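PDB 5A95: putative retaining b-glycosidase, which probably hydrolyses mixed-linkage beta-glucans as a retaining glycoside hydrolase of family 5, with a specificity tied to its quaternary structure. Local coordinates for residues Arg170-Tyr175 against Asp214-Ser219; Ser38-Lys43 against His122-Val127. The protein carries 1 engineered substitution. All blocks are in the same frame, centred on the assembly; numbering follows the deposited sequence.

Interaction 1. Residues Arg170-Tyr175 against Asp214-Ser219. With NA (sodium ion), chain L.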
ATOM      1  N   ARG A 170       6.516   7.938 -14.702  1.00  6.36           N
ATOM      2  CA  ARG A 170       7.884   8.323 -15.011  1.00  6.52           C
ATOM      3  C   ARG A 170       8.221   8.081 -16.481  1.00  6.67           C
ATOM      4  O   ARG A 170       8.880   8.902 -17.129  1.00  7.01           O
ATOM      5  CB  ARG A 170       8.879   7.552 -14.156  1.00  6.17           C
ATOM      6  CG  ARG A 170       8.935   7.951 -12.698  1.00  7.38           C
ATOM      7  CD  ARG A 170       9.812   6.954 -11.966  1.00  8.40           C
ATOM      8  NE  ARG A 170       9.936   7.100 -10.521  1.00  9.09           N
ATOM      9  CZ  ARG A 170      10.882   7.816  -9.918  1.00 10.16           C
ATOM     10  NH1 ARG A 170      11.748   8.532 -10.589  1.00 12.81           N
ATOM     11  NH2 ARG A 170      10.944   7.808  -8.609  1.00 13.41           N
ATOM     12  N   ILE A 171       7.833   6.926 -16.988  1.00  6.10           N
ATOM     13  CA  ILE A 171       8.073   6.552 -18.359  1.00  7.06           C
ATOM     14  C   ILE A 171       7.392   7.524 -19.308  1.00  6.49           C
ATOM     15  O   ILE A 171       7.992   7.985 -20.294  1.00  6.61           O
ATOM     16  CB  ILE A 171       7.598   5.091 -18.612  1.00  7.10           C
ATOM     17  CG1 ILE A 171       8.471   4.054 -17.894  1.00  6.94           C
ATOM     18  CG2 ILE A 171       7.460   4.803 -20.092  1.00  7.66           C
ATOM     19  CD1 ILE A 171       9.849   3.847 -18.515  1.00  8.68           C
ATOM     20  N   THR A 172       6.124   7.800 -19.050  1.00  6.07           N
ATOM     21  CA  THR A 172       5.366   8.608 -19.966  1.00  6.72           C
ATOM     22  C   THR A 172       5.902  10.018 -20.039  1.00  7.44           C
ATOM     23  O   THR A 172       5.981  10.616 -21.110  1.00  7.53           O
ATOM     24  CB  THR A 172       3.858   8.588 -19.630  1.00  6.74           C
ATOM     25  OG1 THR A 172       3.387   7.233 -19.549  1.00  7.09           O
ATOM     26  CG2 THR A 172       3.059   9.277 -20.695  1.00  7.02           C
ATOM     27  N   PHE A 173       6.294  10.560 -18.890  1.00  7.01           N
ATOM     28  CA  PHE A 173       6.925  11.875 -18.870  1.00  7.59           C
ATOM     29  C   PHE A 173       8.251  11.870 -19.630  1.00  6.77           C
ATOM     30  O   PHE A 173       8.511  12.715 -20.477  1.00  7.50           O
ATOM     31  CB  PHE A 173       7.171  12.323 -17.435  1.00  7.04           C
ATOM     32  CG  PHE A 173       7.909  13.634 -17.300  1.00  7.34           C
ATOM     33  CD1 PHE A 173       7.285  14.837 -17.534  1.00  9.06           C
ATOM     34  CD2 PHE A 173       9.223  13.646 -16.904  1.00  8.10           C
ATOM     35  CE1 PHE A 173       7.972  16.022 -17.373  1.00  9.65           C
ATOM     36  CE2 PHE A 173       9.923  14.824 -16.763  1.00 10.22           C
ATOM     37  CZ  PHE A 173       9.283  16.008 -16.995  1.00  9.14           C
ATOM     38  N   ARG A 174       9.105  10.909 -19.342  1.00  6.95           N
ATOM     39  CA  ARG A 174      10.424  10.911 -19.922  1.00  6.79           C
ATOM     40  C   ARG A 174      10.402  10.777 -21.426  1.00  7.20           C
ATOM     41  O   ARG A 174      11.224  11.396 -22.105  1.00  8.90           O
ATOM     42  CB  ARG A 174      11.305   9.813 -19.337  1.00  7.28           C
ATOM     43  CG  ARG A 174      12.789   9.967 -19.649  1.00  8.61           C
ATOM     44  CD  ARG A 174      13.592   8.937 -18.890  1.00 10.43           C
ATOM     45  NE  ARG A 174      15.035   9.053 -18.970  1.00 10.96           N
ATOM     46  CZ  ARG A 174      15.831   9.404 -17.959  1.00 11.44           C
ATOM     47  NH1 ARG A 174      15.328   9.849 -16.811  1.00 12.51           N
ATOM     48  NH2 ARG A 174      17.133   9.327 -18.087  1.00 12.91           N
ATOM     49  N   TYR A 175       9.503   9.965 -21.951  1.00  6.95           N
ATOM     50  CA  TYR A 175       9.500   9.652 -23.376  1.00  7.01           C
ATOM     51  C   TYR A 175       8.375  10.350 -24.157  1.00  7.29           C
ATOM     52  O   TYR A 175       8.008   9.926 -25.244  1.00  8.36           O
ATOM     53  CB  TYR A 175       9.545   8.138 -23.617  1.00  7.54           C
ATOM     54  CG  TYR A 175      10.760   7.541 -22.961  1.00  8.09           C
ATOM     55  CD1 TYR A 175      12.049   7.926 -23.361  1.00  9.08           C
ATOM     56  CD2 TYR A 175      10.640   6.654 -21.893  1.00  7.91           C
ATOM     57  CE1 TYR A 175      13.165   7.444 -22.715  1.00  8.90           C
ATOM     58  CE2 TYR A 175      11.754   6.179 -21.245  1.00  9.34           C
ATOM     59  CZ  TYR A 175      13.019   6.576 -21.643  1.00  8.26           C
ATOM     60  OH  TYR A 175      14.099   6.091 -20.946  1.00  9.90           O
ATOM     61  N   ASP A 214      -5.617   6.414 -18.248  1.00  5.78           N
ATOM     62  CA  ASP A 214      -5.921   7.838 -18.057  1.00  5.74           C
ATOM     63  C   ASP A 214      -4.698   8.628 -17.614  1.00  6.20           C
ATOM     64  O   ASP A 214      -4.491   9.738 -18.076  1.00  7.68           O
ATOM     65  CB  ASP A 214      -7.081   7.997 -17.071  1.00  7.00           C
ATOM     66  CG  ASP A 214      -8.417   7.598 -17.658  1.00  7.03           C
ATOM     67  OD1 ASP A 214      -8.527   7.509 -18.898  1.00  8.88           O
ATOM     68  OD2 ASP A 214      -9.372   7.361 -16.884  1.00  7.86           O
ATOM     69  N   MET A 215      -3.899   8.078 -16.698  1.00  6.47           N
ATOM     70  CA  MET A 215      -2.671   8.743 -16.278  1.00  7.76           C
ATOM     71  C   MET A 215      -1.698   8.923 -17.425  1.00  6.39           C
ATOM     72  O   MET A 215      -1.054   9.951 -17.557  1.00  6.76           O
ATOM     73  CB  MET A 215      -1.898   7.927 -15.221  1.00 11.53           C
ATOM     74  CG  MET A 215      -2.449   7.867 -13.842  1.00 13.48           C
ATOM     75  SD  MET A 215      -1.435   6.720 -12.874  1.00 11.16           S
ATOM     76  CE  MET A 215       0.049   7.725 -12.665  1.00  9.33           C
ATOM     77  N   ILE A 216      -1.564   7.873 -18.232  1.00  6.16           N
ATOM     78  CA  ILE A 216      -0.656   7.884 -19.365  1.00  6.47           C
ATOM     79  C   ILE A 216      -1.108   8.920 -20.407  1.00  6.50           C
ATOM     80  O   ILE A 216      -0.327   9.779 -20.852  1.00  7.38           O
ATOM     81  CB  ILE A 216      -0.543   6.484 -19.966  1.00  7.14           C
ATOM     82  CG1 ILE A 216       0.213   5.561 -18.995  1.00  7.67           C
ATOM     83  CG2 ILE A 216       0.151   6.507 -21.320  1.00  7.22           C
ATOM     84  CD1 ILE A 216       0.095   4.091 -19.333  1.00  8.30           C
ATOM     85  N   TYR A 217      -2.382   8.845 -20.793  1.00  6.40           N
ATOM     86  CA  TYR A 217      -2.917   9.746 -21.819  1.00  6.50           C
ATOM     87  C   TYR A 217      -2.888  11.203 -21.403  1.00  7.35           C
ATOM     88  O   TYR A 217      -2.747  12.073 -22.271  1.00  8.70           O
ATOM     89  CB  TYR A 217      -4.318   9.305 -22.227  1.00  6.39           C
ATOM     90  CG  TYR A 217      -4.389   8.169 -23.232  1.00  6.81           C
ATOM     91  CD1 TYR A 217      -3.258   7.624 -23.850  1.00  7.45           C
ATOM     92  CD2 TYR A 217      -5.636   7.663 -23.600  1.00  6.58           C
ATOM     93  CE1 TYR A 217      -3.383   6.646 -24.808  1.00  6.79           C
ATOM     94  CE2 TYR A 217      -5.760   6.669 -24.548  1.00  6.47           C
ATOM     95  CZ  TYR A 217      -4.624   6.157 -25.144  1.00  6.51           C
ATOM     96  OH  TYR A 217      -4.732   5.206 -26.142  1.00  7.44           O
ATOM     97  N   ALA A 218      -3.008  11.469 -20.106  1.00  7.09           N
ATOM     98  CA  ALA A 218      -2.911  12.836 -19.610  1.00  7.39           C
ATOM     99  C   ALA A 218      -1.525  13.419 -19.871  1.00  7.57           C
ATOM    100  O   ALA A 218      -1.377  14.639 -19.906  1.00  8.50           O
ATOM    101  CB  ALA A 218      -3.228  12.890 -18.110  1.00  7.50           C
ATOM    102  N   SER A 219      -0.521  12.544 -19.954  1.00  7.86           N
ATOM    103  CA  SER A 219       0.881  12.924 -20.128  1.00  7.40           C
ATOM    104  C   SER A 219       1.362  12.807 -21.583  1.00  8.26           C
ATOM    105  O   SER A 219       2.165  13.637 -22.006  1.00  9.20           O
ATOM    106  CB  SER A 219       1.698  12.048 -19.180  1.00  7.31           C
ATOM    107  OG  SER A 219       3.082  12.297 -19.289  1.00  8.49           O
TER
HETATM  108 NA    NA L 401       1.234  10.212 -15.964  1.00 13.34          NA
HETATM  109  O   HOH W   1       3.639  11.322 -16.687  1.00  7.32           O

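Interaction 2. Residues Ser38-Lys43 against His122-Val127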
ATOM      1  N   SER A  38      13.825  15.177 -15.860  1.00 12.16           N
ATOM      2  CA  SER A  38      13.896  15.746 -17.193  1.00 11.54           C
ATOM      3  C   SER A  38      13.347  14.791 -18.246  1.00 10.79           C
ATOM      4  O   SER A  38      13.230  13.598 -18.039  1.00 11.51           O
ATOM      5  CB  SER A  38      15.349  16.096 -17.542  1.00 15.97           C
ATOM      6  OG  SER A  38      15.877  17.004 -16.605  1.00 22.56           O
ATOM      7  N   GLN A  39      13.013  15.341 -19.400  1.00 10.70           N
ATOM      8  CA  GLN A  39      12.481  14.585 -20.522  1.00 10.31           C
ATOM      9  C   GLN A  39      13.590  14.252 -21.513  1.00 11.05           C
ATOM     10  O   GLN A  39      14.536  15.008 -21.683  1.00 13.86           O
ATOM     11  CB  GLN A  39      11.358  15.359 -21.195  1.00 11.06           C
ATOM     12  CG  GLN A  39      10.223  15.658 -20.223  1.00 10.56           C
ATOM     13  CD  GLN A  39       9.034  16.260 -20.920  1.00 11.34           C
ATOM     14  OE1 GLN A  39       9.063  17.431 -21.275  1.00 17.12           O
ATOM     15  NE2 GLN A  39       8.011  15.465 -21.179  1.00 10.85           N
ATOM     16  N   PHE A  40      13.431  13.121 -22.175  1.00 11.11           N
ATOM     17  CA  PHE A  40      14.338  12.704 -23.220  1.00 11.60           C
ATOM     18  C   PHE A  40      14.450  13.758 -24.318  1.00 14.15           C
ATOM     19  O   PHE A  40      13.444  14.323 -24.745  1.00 13.98           O
ATOM     20  CB  PHE A  40      13.844  11.381 -23.828  1.00 10.79           C
ATOM     21  CG  PHE A  40      14.828  10.767 -24.799  1.00 10.32           C
ATOM     22  CD1 PHE A  40      14.833  11.160 -26.132  1.00 11.68           C
ATOM     23  CD2 PHE A  40      15.751   9.827 -24.373  1.00 11.66           C
ATOM     24  CE1 PHE A  40      15.752  10.622 -27.017  1.00 12.52           C
ATOM     25  CE2 PHE A  40      16.654   9.266 -25.253  1.00 10.91           C
ATOM     26  CZ  PHE A  40      16.670   9.681 -26.582  1.00 12.37           C
ATOM     27  N   ASP A  41      15.674  14.007 -24.772  1.00 13.25           N
ATOM     28  CA  ASP A  41      15.930  15.058 -25.765  1.00 15.48           C
ATOM     29  C   ASP A  41      15.508  14.582 -27.149  1.00 15.56           C
ATOM     30  O   ASP A  41      16.252  13.873 -27.809  1.00 16.65           O
ATOM     31  CB  ASP A  41      17.420  15.432 -25.755  1.00 18.44           C
ATOM     32  CG  ASP A  41      17.757  16.497 -26.771  1.00 21.31           C
ATOM     33  OD1 ASP A  41      16.824  17.050 -27.411  1.00 21.45           O
ATOM     34  OD2 ASP A  41      18.970  16.763 -26.924  1.00 29.30           O
ATOM     35  N   VAL A  42      14.305  14.966 -27.565  1.00 15.93           N
ATOM     36  CA  VAL A  42      13.751  14.526 -28.845  1.00 16.80           C
ATOM     37  C   VAL A  42      14.566  14.999 -30.048  1.00 18.38           C
ATOM     38  O   VAL A  42      14.508  14.391 -31.108  1.00 21.35           O
ATOM     39  CB  VAL A  42      12.265  14.937 -29.008  1.00 19.50           C
ATOM     40  CG1 VAL A  42      11.417  14.394 -27.848  1.00 20.16           C
ATOM     41  CG2 VAL A  42      12.116  16.450 -29.132  1.00 23.17           C
ATOM     42  N   LYS A  43      15.349  16.066 -29.869  1.00 21.83           N
ATOM     43  CA  LYS A  43      16.210  16.606 -30.946  1.00 22.00           C
ATOM     44  C   LYS A  43      17.412  15.720 -31.230  1.00 20.56           C
ATOM     45  O   LYS A  43      18.043  15.865 -32.269  1.00 28.19           O
ATOM     46  CB  LYS A  43      16.692  18.015 -30.591  1.00 26.01           C
ATOM     47  CG  LYS A  43      15.564  19.010 -30.406  1.00 30.34           C
ATOM     48  CD  LYS A  43      16.073  20.440 -30.276  1.00 33.93           C
ATOM     49  CE  LYS A  43      15.008  21.315 -29.628  1.00 42.55           C
ATOM     50  NZ  LYS A  43      15.106  22.743 -30.041  1.00 54.34           N
ATOM     51  N   HIS A 122      19.346   3.630 -18.665  1.00  8.14           N
ATOM     52  CA  HIS A 122      19.589   2.501 -19.584  1.00  8.45           C
ATOM     53  C   HIS A 122      18.522   2.407 -20.673  1.00  7.41           C
ATOM     54  O   HIS A 122      18.831   2.059 -21.812  1.00  9.48           O
ATOM     55  CB  HIS A 122      19.745   1.193 -18.833  1.00  9.04           C
ATOM     56  CG  HIS A 122      20.966   1.147 -17.977  1.00 10.54           C
ATOM     57  ND1 HIS A 122      22.239   1.244 -18.503  1.00 10.84           N
ATOM     58  CD2 HIS A 122      21.122   1.029 -16.637  1.00 11.98           C
ATOM     59  CE1 HIS A 122      23.124   1.176 -17.521  1.00 12.54           C
ATOM     60  NE2 HIS A 122      22.478   1.044 -16.383  1.00 13.08           N
ATOM     61  N   ILE A 123      17.257   2.679 -20.332  1.00  7.28           N
ATOM     62  CA  ILE A 123      16.224   2.724 -21.352  1.00  7.53           C
ATOM     63  C   ILE A 123      16.574   3.798 -22.393  1.00  9.03           C
ATOM     64  O   ILE A 123      16.377   3.577 -23.580  1.00  9.65           O
ATOM     65  CB  ILE A 123      14.814   2.857 -20.750  1.00  7.43           C
ATOM     66  CG1 ILE A 123      14.490   1.648 -19.869  1.00  8.48           C
ATOM     67  CG2 ILE A 123      13.789   2.982 -21.871  1.00  8.20           C
ATOM     68  CD1 ILE A 123      13.237   1.811 -19.022  1.00  9.70           C
ATOM     69  N   ASP A 124      17.122   4.939 -21.955  1.00  8.49           N
ATOM     70  CA  ASP A 124      17.569   5.970 -22.896  1.00  8.48           C
ATOM     71  C   ASP A 124      18.565   5.406 -23.917  1.00  9.42           C
ATOM     72  O   ASP A 124      18.531   5.790 -25.071  1.00  9.82           O
ATOM     73  CB  ASP A 124      18.278   7.099 -22.168  1.00  9.69           C
ATOM     74  CG  ASP A 124      17.363   7.999 -21.357  1.00  9.57           C
ATOM     75  OD1 ASP A 124      16.115   7.843 -21.331  1.00  9.26           O
ATOM     76  OD2 ASP A 124      17.959   8.895 -20.710  1.00 10.94           O
ATOM     77  N   GLU A 125      19.470   4.552 -23.451  1.00  9.44           N
ATOM     78  CA  GLU A 125      20.438   3.911 -24.350  1.00  9.34           C
ATOM     79  C   GLU A 125      19.713   3.103 -25.415  1.00  9.56           C
ATOM     80  O   GLU A 125      20.022   3.198 -26.600  1.00 10.50           O
ATOM     81  CB  GLU A 125      21.414   3.022 -23.580  1.00 10.59           C
ATOM     82  CG  GLU A 125      22.313   3.793 -22.629  1.00 10.57           C
ATOM     83  CD  GLU A 125      22.991   2.946 -21.559  1.00 11.23           C
ATOM     84  OE1 GLU A 125      22.540   1.825 -21.235  1.00 11.79           O
ATOM     85  OE2 GLU A 125      24.002   3.428 -21.001  1.00 16.11           O
ATOM     86  N   ALA A 126      18.740   2.298 -24.968  1.00  9.58           N
ATOM     87  CA  ALA A 126      17.942   1.521 -25.910  1.00  9.63           C
ATOM     88  C   ALA A 126      17.189   2.384 -26.916  1.00  8.60           C
ATOM     89  O   ALA A 126      17.066   2.010 -28.082  1.00  9.22           O
ATOM     90  CB  ALA A 126      16.964   0.633 -25.152  1.00  9.92           C
ATOM     91  N   VAL A 127      16.642   3.504 -26.456  1.00  8.81           N
ATOM     92  CA  VAL A 127      15.937   4.425 -27.335  1.00  8.64           C
ATOM     93  C   VAL A 127      16.893   4.907 -28.425  1.00  8.92           C
ATOM     94  O   VAL A 127      16.562   4.908 -29.607  1.00  9.18           O
ATOM     95  CB  VAL A 127      15.319   5.620 -26.557  1.00  9.03           C
ATOM     96  CG1 VAL A 127      14.767   6.665 -27.503  1.00 10.80           C
ATOM     97  CG2 VAL A 127      14.210   5.123 -25.632  1.00  9.25           C
TER

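Interaction 1. Residues Arg170-Tyr175 against Asp214-Ser219
Ser219 OG, which packs against Thr172 CG2, accepts a hydrogen bond from a water at 2.8 Å. That water is also a ligand of the sodium ion, whose other contacts are Met215 O, 2.8 Å from the metal, and the carbonyl oxygen of Thr196 of the second subunit. The serine thus belongs to the metal's second shell, linked to it through the water. With OG anti to the backbone N (chi1 178°), the hydroxyl comes up against the threonine methyl; Phe173 N, 3.7 Å from Ser219 OG, is a contact and no more. The two segments belong to neighbouring outer helices of the family 5 (beta/alpha)8 barrel, 161-174 and 202-219, on either side of strand 181-185 in sequence; the axes of the short segments 170-174 and 214-219 lie 15° apart in direction and approach to 9.2 Å. Thr172 fills the space between them. Its methyl sits tightly against the serine, CG2 lying 3.4 Å from Ser219 CB, while the Thr172 and Ile216 side chains cross at about a right angle, OG1 standing 3.6 Å from Ile216 CG1. The hydroxyl itself is bonded back to Trp168 O within its own helix. Replacing the threonine by glycine would probably open a gap between the helices beside Ile216 and Ser219 and leave Trp168 O without its hydroxyl partner.

Interaction 2. Residues Ser38-Lys43 against His122-Val127
Phe40 reaches out from the N-terminal loop and lays one face of its ring against Val127 on helix 116-133. The methyl CG1 makes a CH-pi contact, 4.1 Å from the ring centroid and 28° off the normal, and its closest ring atom is Phe40 CZ at 3.7 Å. The two side chains come from opposite directions, the phenylalanine with CG anti to its own N (chi1 -172°), which brings the ring up to the methyl. Asp124, one helical turn earlier, meets the same ring at its edge: Asp124 OD1 is 3.7 Å from Phe40 CD2, with the carboxylate plane turned 77° from the ring. An oxygen near the ring plane faces C-H groups rather than the pi cloud, an arrangement likely to be mildly favourable. Arg174 and Tyr175 hold the two carboxylate oxygens and so fix how this edge neighbour is turned. In the (beta/alpha)8 fold, the contact packs the loop before strand 52-54 against one of the outer helices, with Leu45 and Tyr175 also touching the aromatic ring. Gln39, though exposed, is held through NE2 by Phe173 O and Gln176. Looser ground lies on the other side of Phe40, where Asp41 and Lys43 are exposed. There the chain is shaped locally, by an Asx turn in which Lys43 N donates to Asp41 OD1 at 3.0 Å, meeting the oxygen from well above the carboxylate plane.

In the fold
Helix 161-174 and the residue that follows it tie the two contacts together, their centres about 14 Å apart on the same side of the chain's centre. One flank of this helix faces helix 202-219 in interaction 1, while its last residue, Arg174, and the next, Tyr175, bond to Asp124 of interaction 2; backbone hydrogen bonding also joins Arg174 to Phe40. Interaction 2 is the more buried and lies within a single chain; its chemistry is aromatic and apolar, with a carboxylate at the ring edge. Interaction 1 is partly buried and borders a neighbouring subunit, where methyl and hydroxyl contacts adjoin a water and a sodium ion shared with that subunit.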